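Local coordinates for phosphoribosylaminoimidazole carboxylase (Treponema denticola, PDB 5C5D), which catalyses the reversible carboxylation of 5-aminoimidazole ribonucleotide with carbon dioxide to 4-carboxy-5-aminoimidazole ribonucleotide, a step of purine biosynthesis, at residues D[59-63]-D[124-128]; D[50-54]-D[76-81]. The protein carries 1 engineered substitution. All blocks are in the same frame, centred on the assembly; numbering follows the deposited sequence.

Interaction 1: D[59-63]-D[124-128]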
ATOM      1  N   PRO D  59      -5.500  -5.440  40.863  1.00 20.47           N
ATOM      2  CA  PRO D  59      -5.628  -5.730  39.434  1.00 18.70           C
ATOM      3  C   PRO D  59      -5.092  -4.594  38.617  1.00 21.74           C
ATOM      4  O   PRO D  59      -5.487  -3.467  38.881  1.00 24.57           O
ATOM      5  CB  PRO D  59      -7.133  -5.867  39.221  1.00 21.69           C
ATOM      6  CG  PRO D  59      -7.745  -5.860  40.574  1.00 24.94           C
ATOM      7  CD  PRO D  59      -6.802  -5.276  41.524  1.00 24.63           C
ATOM      8  N   LYS D  60      -4.209  -4.869  37.665  1.00 19.46           N
ATOM      9  CA  LYS D  60      -3.655  -3.782  36.877  1.00 19.20           C
ATOM     10  C   LYS D  60      -3.573  -4.107  35.421  1.00 17.49           C
ATOM     11  O   LYS D  60      -3.471  -5.265  35.027  1.00 18.54           O
ATOM     12  CB  LYS D  60      -2.281  -3.387  37.404  1.00 24.50           C
ATOM     13  CG  LYS D  60      -1.230  -4.417  37.396  1.00 29.71           C
ATOM     14  CD  LYS D  60      -0.185  -4.015  38.478  1.00 27.05           C
ATOM     15  CE  LYS D  60       0.405  -5.193  39.143  1.00 29.82           C
ATOM     16  NZ  LYS D  60      -0.573  -5.974  39.872  1.00 26.02           N
ATOM     17  N   LEU D  61      -3.624  -3.041  34.632  1.00 17.24           N
ATOM     18  CA  LEU D  61      -3.374  -3.094  33.204  1.00 16.96           C
ATOM     19  C   LEU D  61      -2.342  -2.027  32.862  1.00 17.42           C
ATOM     20  O   LEU D  61      -2.279  -1.007  33.528  1.00 19.08           O
ATOM     21  CB  LEU D  61      -4.648  -2.866  32.394  1.00 17.54           C
ATOM     22  CG  LEU D  61      -5.681  -3.975  32.474  1.00 18.85           C
ATOM     23  CD1 LEU D  61      -6.933  -3.506  31.785  1.00 19.16           C
ATOM     24  CD2 LEU D  61      -5.190  -5.280  31.857  1.00 21.62           C
ATOM     25  N   TYR D  62      -1.548  -2.288  31.831  1.00 15.32           N
ATOM     26  CA  TYR D  62      -0.664  -1.282  31.272  1.00 15.69           C
ATOM     27  C   TYR D  62      -1.168  -0.913  29.900  1.00 16.68           C
ATOM     28  O   TYR D  62      -1.473  -1.805  29.114  1.00 18.54           O
ATOM     29  CB  TYR D  62       0.767  -1.820  31.199  1.00 17.79           C
ATOM     30  CG  TYR D  62       1.328  -2.200  32.551  1.00 18.46           C
ATOM     31  CD1 TYR D  62       1.012  -3.418  33.133  1.00 21.33           C
ATOM     32  CD2 TYR D  62       2.187  -1.355  33.236  1.00 20.55           C
ATOM     33  CE1 TYR D  62       1.519  -3.765  34.376  1.00 21.62           C
ATOM     34  CE2 TYR D  62       2.711  -1.694  34.448  1.00 22.67           C
ATOM     35  CZ  TYR D  62       2.382  -2.909  35.025  1.00 21.71           C
ATOM     36  OH  TYR D  62       2.872  -3.278  36.265  1.00 22.31           O
ATOM     37  N   ILE D  63      -1.262   0.382  29.624  1.00 15.37           N
ATOM     38  CA  ILE D  63      -1.572   0.865  28.273  1.00 16.99           C
ATOM     39  C   ILE D  63      -0.307   1.558  27.788  1.00 18.79           C
ATOM     40  O   ILE D  63       0.140   2.539  28.391  1.00 18.95           O
ATOM     41  CB  ILE D  63      -2.783   1.799  28.243  1.00 17.07           C
ATOM     42  CG1 ILE D  63      -4.031   1.079  28.741  1.00 18.92           C
ATOM     43  CG2 ILE D  63      -3.007   2.341  26.830  1.00 17.57           C
ATOM     44  CD1 ILE D  63      -5.273   2.011  28.833  1.00 18.01           C
ATOM     45  N   ALA D 124     -10.010  -1.437  28.646  1.00 18.70           N
ATOM     46  CA  ALA D 124      -9.473  -1.655  29.998  1.00 17.93           C
ATOM     47  C   ALA D 124     -10.632  -1.846  30.989  1.00 18.12           C
ATOM     48  O   ALA D 124     -10.623  -2.760  31.836  1.00 16.39           O
ATOM     49  CB  ALA D 124      -8.599  -0.515  30.426  1.00 20.02           C
ATOM     50  N   ALA D 125     -11.622  -0.967  30.920  1.00 17.71           N
ATOM     51  CA  ALA D 125     -12.747  -1.063  31.837  1.00 17.12           C
ATOM     52  C   ALA D 125     -13.449  -2.401  31.670  1.00 18.01           C
ATOM     53  O   ALA D 125     -13.840  -3.038  32.658  1.00 20.54           O
ATOM     54  CB  ALA D 125     -13.724   0.120  31.606  1.00 21.47           C
ATOM     55  N   ARG D 126     -13.606  -2.844  30.431  1.00 19.11           N
ATOM     56  CA  ARG D 126     -14.330  -4.095  30.194  1.00 17.99           C
ATOM     57  C   ARG D 126     -13.528  -5.318  30.610  1.00 19.79           C
ATOM     58  O   ARG D 126     -14.115  -6.349  30.955  1.00 21.94           O
ATOM     59  CB  ARG D 126     -14.777  -4.162  28.726  1.00 18.99           C
ATOM     60  CG  ARG D 126     -15.818  -3.086  28.473  1.00 19.11           C
ATOM     61  CD  ARG D 126     -16.174  -2.937  27.008  1.00 20.17           C
ATOM     62  NE  ARG D 126     -16.999  -4.035  26.546  1.00 21.20           N
ATOM     63  CZ  ARG D 126     -17.365  -4.192  25.286  1.00 20.49           C
ATOM     64  NH1 ARG D 126     -16.955  -3.323  24.372  1.00 21.82           N
ATOM     65  NH2 ARG D 126     -18.115  -5.226  24.935  1.00 21.63           N
ATOM     66  N   ILE D 127     -12.202  -5.205  30.629  1.00 15.85           N
ATOM     67  CA  ILE D 127     -11.360  -6.274  31.181  1.00 17.14           C
ATOM     68  C   ILE D 127     -11.590  -6.400  32.686  1.00 19.64           C
ATOM     69  O   ILE D 127     -11.846  -7.513  33.178  1.00 20.58           O
ATOM     70  CB  ILE D 127      -9.869  -6.035  30.864  1.00 18.82           C
ATOM     71  CG1 ILE D 127      -9.610  -6.450  29.415  1.00 19.94           C
ATOM     72  CG2 ILE D 127      -8.981  -6.836  31.811  1.00 18.26           C
ATOM     73  CD1 ILE D 127      -8.381  -5.894  28.828  1.00 18.85           C
ATOM     74  N   PHE D 128     -11.578  -5.286  33.423  1.00 18.30           N
ATOM     75  CA  PHE D 128     -11.836  -5.364  34.868  1.00 20.12           C
ATOM     76  C   PHE D 128     -13.267  -5.812  35.135  1.00 21.66           C
ATOM     77  O   PHE D 128     -13.535  -6.477  36.145  1.00 21.86           O
ATOM     78  CB  PHE D 128     -11.592  -4.028  35.573  1.00 20.37           C
ATOM     79  CG  PHE D 128     -10.173  -3.519  35.475  1.00 21.66           C
ATOM     80  CD1 PHE D 128      -9.095  -4.274  35.945  1.00 21.26           C
ATOM     81  CD2 PHE D 128      -9.919  -2.274  34.941  1.00 22.23           C
ATOM     82  CE1 PHE D 128      -7.792  -3.781  35.868  1.00 21.77           C
ATOM     83  CE2 PHE D 128      -8.625  -1.783  34.860  1.00 21.28           C
ATOM     84  CZ  PHE D 128      -7.559  -2.538  35.320  1.00 21.89           C
TER
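Leu61 and Phe128 meet where the central strand of a parallel alpha/beta sheet is covered by helix 117-129, a three-layer arrangement in which helices pack on both faces of the strands. Here the segments run nearly antiparallel, at 161°, with their axes 9.6 Å apart, and what joins them is apolar packing.

The aromatic part of the contact belongs to Phe128. Its side chain and that of Leu61 reach toward each other, and CD1 of Leu61 settles over one face of the ring, 4.1 Å from the centroid of Phe128 and 27° off the normal, a CH-pi contact. Two further ring atoms are in contact: CZ of Phe128 lies 3.7 Å from CG of Leu61, while CE1 of Phe128 lies 4.0 Å from CB of Pro59. Placing CG of Phe128 anti to its carbonyl carbon (chi1 -61°) carries the ring toward the strand, where the backbone N of Lys60 comes to its edge.

The aliphatic part centres on the same leucine methyl. The beta-branched Ile127 offers its short arm, CG2, to both methyls of Leu61, the two side chains meeting aslant. Ile63 adds a looser touch on Ala124.

Beyond the two segments, Phe128 also rests on Val5 of strand 4-9 and Ile135 of helix 133-157, and Leu130 of a second subunit packs on Leu61. Small size at Ala124 permits the close approach: CD1 of Leu61 is 3.6 Å from CA of Ala124 and 3.7 Å from CB of Ala124.

Interaction 2: D[50-54]-D[76-81]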
ATOM      1  N   LEU D  50       8.449  -0.620  36.110  1.00 23.03           N
ATOM      2  CA  LEU D  50       7.556  -1.771  36.001  1.00 20.95           C
ATOM      3  C   LEU D  50       7.662  -2.645  37.258  1.00 22.30           C
ATOM      4  O   LEU D  50       6.642  -3.180  37.717  1.00 24.21           O
ATOM      5  CB  LEU D  50       7.855  -2.601  34.766  1.00 19.93           C
ATOM      6  CG  LEU D  50       7.632  -1.925  33.419  1.00 20.59           C
ATOM      7  CD1 LEU D  50       7.938  -2.888  32.285  1.00 22.27           C
ATOM      8  CD2 LEU D  50       6.199  -1.412  33.285  1.00 22.41           C
ATOM      9  N   LYS D  51       8.858  -2.795  37.828  1.00 23.00           N
ATOM     10  CA  LYS D  51       8.983  -3.631  39.032  1.00 23.87           C
ATOM     11  C   LYS D  51       8.168  -3.045  40.182  1.00 28.26           C
ATOM     12  O   LYS D  51       7.573  -3.777  40.979  1.00 27.24           O
ATOM     13  CB  LYS D  51      10.443  -3.804  39.450  1.00 27.83           C
ATOM     14  CG  LYS D  51      11.201  -4.749  38.541  1.00 33.27           C
ATOM     15  CD  LYS D  51      12.629  -4.987  39.032  1.00 38.10           C
ATOM     16  CE  LYS D  51      13.406  -5.885  38.083  1.00 41.76           C
ATOM     17  NZ  LYS D  51      14.851  -5.948  38.486  1.00 47.49           N
ATOM     18  N   GLU D  52       8.151  -1.722  40.283  1.00 25.84           N
ATOM     19  CA  GLU D  52       7.385  -1.071  41.342  1.00 26.85           C
ATOM     20  C   GLU D  52       5.875  -1.329  41.177  1.00 23.88           C
ATOM     21  O   GLU D  52       5.207  -1.705  42.148  1.00 26.95           O
ATOM     22  CB  GLU D  52       7.660   0.433  41.361  1.00 28.17           C
ATOM     23  CG  GLU D  52       9.055   0.782  41.868  1.00 34.85           C
ATOM     24  CD  GLU D  52       9.482   2.200  41.533  1.00 45.80           C
ATOM     25  OE1 GLU D  52       8.699   2.940  40.904  1.00 49.25           O
ATOM     26  OE2 GLU D  52      10.613   2.572  41.902  1.00 49.29           O
ATOM     27  N   TYR D  53       5.342  -1.156  39.967  1.00 23.53           N
ATOM     28  CA  TYR D  53       3.902  -1.369  39.731  1.00 22.43           C
ATOM     29  C   TYR D  53       3.539  -2.852  39.860  1.00 24.23           C
ATOM     30  O   TYR D  53       2.485  -3.200  40.402  1.00 22.73           O
ATOM     31  CB  TYR D  53       3.456  -0.843  38.353  1.00 22.99           C
ATOM     32  CG  TYR D  53       3.444   0.675  38.316  1.00 22.59           C
ATOM     33  CD1 TYR D  53       2.556   1.395  39.105  1.00 25.75           C
ATOM     34  CD2 TYR D  53       4.311   1.364  37.501  1.00 21.15           C
ATOM     35  CE1 TYR D  53       2.534   2.783  39.078  1.00 28.84           C
ATOM     36  CE2 TYR D  53       4.291   2.762  37.444  1.00 21.14           C
ATOM     37  CZ  TYR D  53       3.412   3.454  38.244  1.00 25.98           C
ATOM     38  OH  TYR D  53       3.402   4.824  38.214  1.00 26.39           O
ATOM     39  N   GLU D  54       4.429  -3.723  39.411  1.00 21.37           N
ATOM     40  CA  GLU D  54       4.156  -5.169  39.425  1.00 19.93           C
ATOM     41  C   GLU D  54       4.029  -5.747  40.833  1.00 23.78           C
ATOM     42  O   GLU D  54       3.333  -6.758  41.045  1.00 23.73           O
ATOM     43  CB  GLU D  54       5.243  -5.910  38.647  1.00 20.71           C
ATOM     44  CG  GLU D  54       5.050  -5.862  37.139  1.00 20.84           C
ATOM     45  CD  GLU D  54       3.840  -6.630  36.691  1.00 22.22           C
ATOM     46  OE1 GLU D  54       3.933  -7.879  36.596  1.00 22.24           O
ATOM     47  OE2 GLU D  54       2.791  -5.988  36.450  1.00 21.44           O
ATOM     48  N   VAL D  76       7.196  -4.053  27.379  1.00 18.97           N
ATOM     49  CA  VAL D  76       6.412  -4.071  28.604  1.00 19.18           C
ATOM     50  C   VAL D  76       5.624  -5.376  28.698  1.00 20.37           C
ATOM     51  O   VAL D  76       5.591  -6.013  29.739  1.00 20.15           O
ATOM     52  CB  VAL D  76       5.450  -2.881  28.657  1.00 20.59           C
ATOM     53  CG1 VAL D  76       4.477  -2.991  29.834  1.00 21.62           C
ATOM     54  CG2 VAL D  76       6.235  -1.559  28.730  1.00 20.40           C
ATOM     55  N   ASP D  77       4.972  -5.768  27.604  1.00 17.43           N
ATOM     56  CA  ASP D  77       4.218  -7.014  27.600  1.00 17.37           C
ATOM     57  C   ASP D  77       5.075  -8.244  27.932  1.00 21.98           C
ATOM     58  O   ASP D  77       4.619  -9.180  28.610  1.00 21.57           O
ATOM     59  CB  ASP D  77       3.550  -7.222  26.248  1.00 18.10           C
ATOM     60  CG  ASP D  77       2.497  -8.259  26.318  1.00 20.76           C
ATOM     61  OD1 ASP D  77       1.354  -7.916  26.708  1.00 21.68           O
ATOM     62  OD2 ASP D  77       2.834  -9.420  26.009  1.00 21.38           O
ATOM     63  N   GLY D  78       6.332  -8.254  27.497  1.00 19.51           N
ATOM     64  CA  GLY D  78       7.211  -9.359  27.826  1.00 17.62           C
ATOM     65  C   GLY D  78       7.678  -9.385  29.270  1.00 20.29           C
ATOM     66  O   GLY D  78       8.132 -10.413  29.759  1.00 22.58           O
ATOM     67  N   PHE D  79       7.571  -8.251  29.943  1.00 20.94           N
ATOM     68  CA  PHE D  79       8.040  -8.122  31.319  1.00 19.19           C
ATOM     69  C   PHE D  79       6.946  -8.400  32.360  1.00 22.16           C
ATOM     70  O   PHE D  79       7.179  -9.125  33.343  1.00 23.48           O
ATOM     71  CB  PHE D  79       8.607  -6.719  31.539  1.00 22.35           C
ATOM     72  CG  PHE D  79       9.298  -6.576  32.868  1.00 26.58           C
ATOM     73  CD1 PHE D  79      10.646  -6.869  32.988  1.00 29.95           C
ATOM     74  CD2 PHE D  79       8.585  -6.229  33.998  1.00 25.67           C
ATOM     75  CE1 PHE D  79      11.275  -6.794  34.214  1.00 30.68           C
ATOM     76  CE2 PHE D  79       9.213  -6.150  35.234  1.00 27.27           C
ATOM     77  CZ  PHE D  79      10.560  -6.435  35.329  1.00 29.09           C
ATOM     78  N   VAL D  80       5.762  -7.815  32.177  1.00 19.00           N
ATOM     79  CA  VAL D  80       4.739  -7.860  33.227  1.00 19.00           C
ATOM     80  C   VAL D  80       3.942  -9.153  33.153  1.00 19.24           C
ATOM     81  O   VAL D  80       3.936  -9.838  32.124  1.00 22.14           O
ATOM     82  CB  VAL D  80       3.776  -6.651  33.150  1.00 17.54           C
ATOM     83  CG1 VAL D  80       4.526  -5.335  33.210  1.00 19.70           C
ATOM     84  CG2 VAL D  80       2.959  -6.654  31.851  1.00 19.47           C
ATOM     85  N   LYS D  81       3.293  -9.485  34.265  1.00 18.67           N
ATOM     86  CA  LYS D  81       2.552 -10.738  34.398  1.00 20.59           C
ATOM     87  C   LYS D  81       1.248 -10.714  33.614  1.00 21.05           C
ATOM     88  O   LYS D  81       0.937 -11.649  32.859  1.00 21.72           O
ATOM     89  CB  LYS D  81       2.249 -11.023  35.872  1.00 23.15           C
ATOM     90  CG  LYS D  81       3.479 -11.222  36.741  1.00 29.66           C
ATOM     91  CD  LYS D  81       3.109 -11.671  38.170  1.00 33.90           C
ATOM     92  CE  LYS D  81       2.164 -10.704  38.885  1.00 35.18           C
ATOM     93  NZ  LYS D  81       2.713  -9.318  38.998  1.00 35.95           N
TER
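Val76 meets Leu50 where helix 72-79 lies beside the end of helix 43-54, the two helices that flank strand 60-65 in sequence and pack side by side on one face of the parallel alpha/beta sheet. The two side chains run roughly perpendicular, and both valine methyls take part: CG2 of Val76 is 4.2 Å from CD1 of Leu50, and CG1 of Val76 faces the other leucine methyl, CD2.

Phe79 then reaches across to the neighbouring helix. With CG anti to the backbone N (chi1 -171°), its ring lies alongside Leu50, pointing the other way, with CD2 of Phe79 3.8 Å from CB of Leu50. Farther out, the extended chain of Lys51 meets the ring at its edge, where CG of Lys51 is 3.7 Å from CZ of Phe79 and CE of Lys51 lies in the ring plane.

At Val80 the packing turns from apolar to mixed. Its CB sits 3.5 Å from CD of Glu54, the side chains nearly perpendicular.

Lys81 completes the contact with a two-pronged grip on one carboxylate oxygen. Its backbone N donates to OE1 of Glu54 at 2.9 Å (N-H...O angle 161°), and its NZ forms a salt bridge to OE1 of Glu54 at 3.1 Å, the donors approaching from opposite faces of the carboxylate plane. Bends at chi3 and chi4 curl the lysine back, and NZ also bonds weakly to the backbone O of Glu54. The other oxygen, OE2, is hydrogen-bonded to OH of Tyr62.

Tyr62 of strand 60-65 lines the helix junction, touching Leu50 and Val80, while Val76 rests on Leu8 of strand 4-9.

In the fold
Strand 60-65, which supplies one side of interaction 1, also borders interaction 2; the centres are 14 Å apart. Leu61 and Ile63 face helix 117-129 in interaction 1, while Tyr62 points to the helices of interaction 2. A probable hydrogen bond of 2.7 Å between Tyr62 OH and Glu54 OE2 ties them together, occupying the carboxylate oxygen not used by Lys81. Tyr62 CE1 also packs 3.6 Å from Val80 CG1. Across the subunit interface, Arg126 of one copy pairs with Asp77 of another. Neither contact includes the substrate-binding positions Asp14 and Asp38: Asp14 is about 10 Å from Ile63 and 12 Å from Val76, side chain to side chain, and the engineered Asp38 is about 10 Å from Val76.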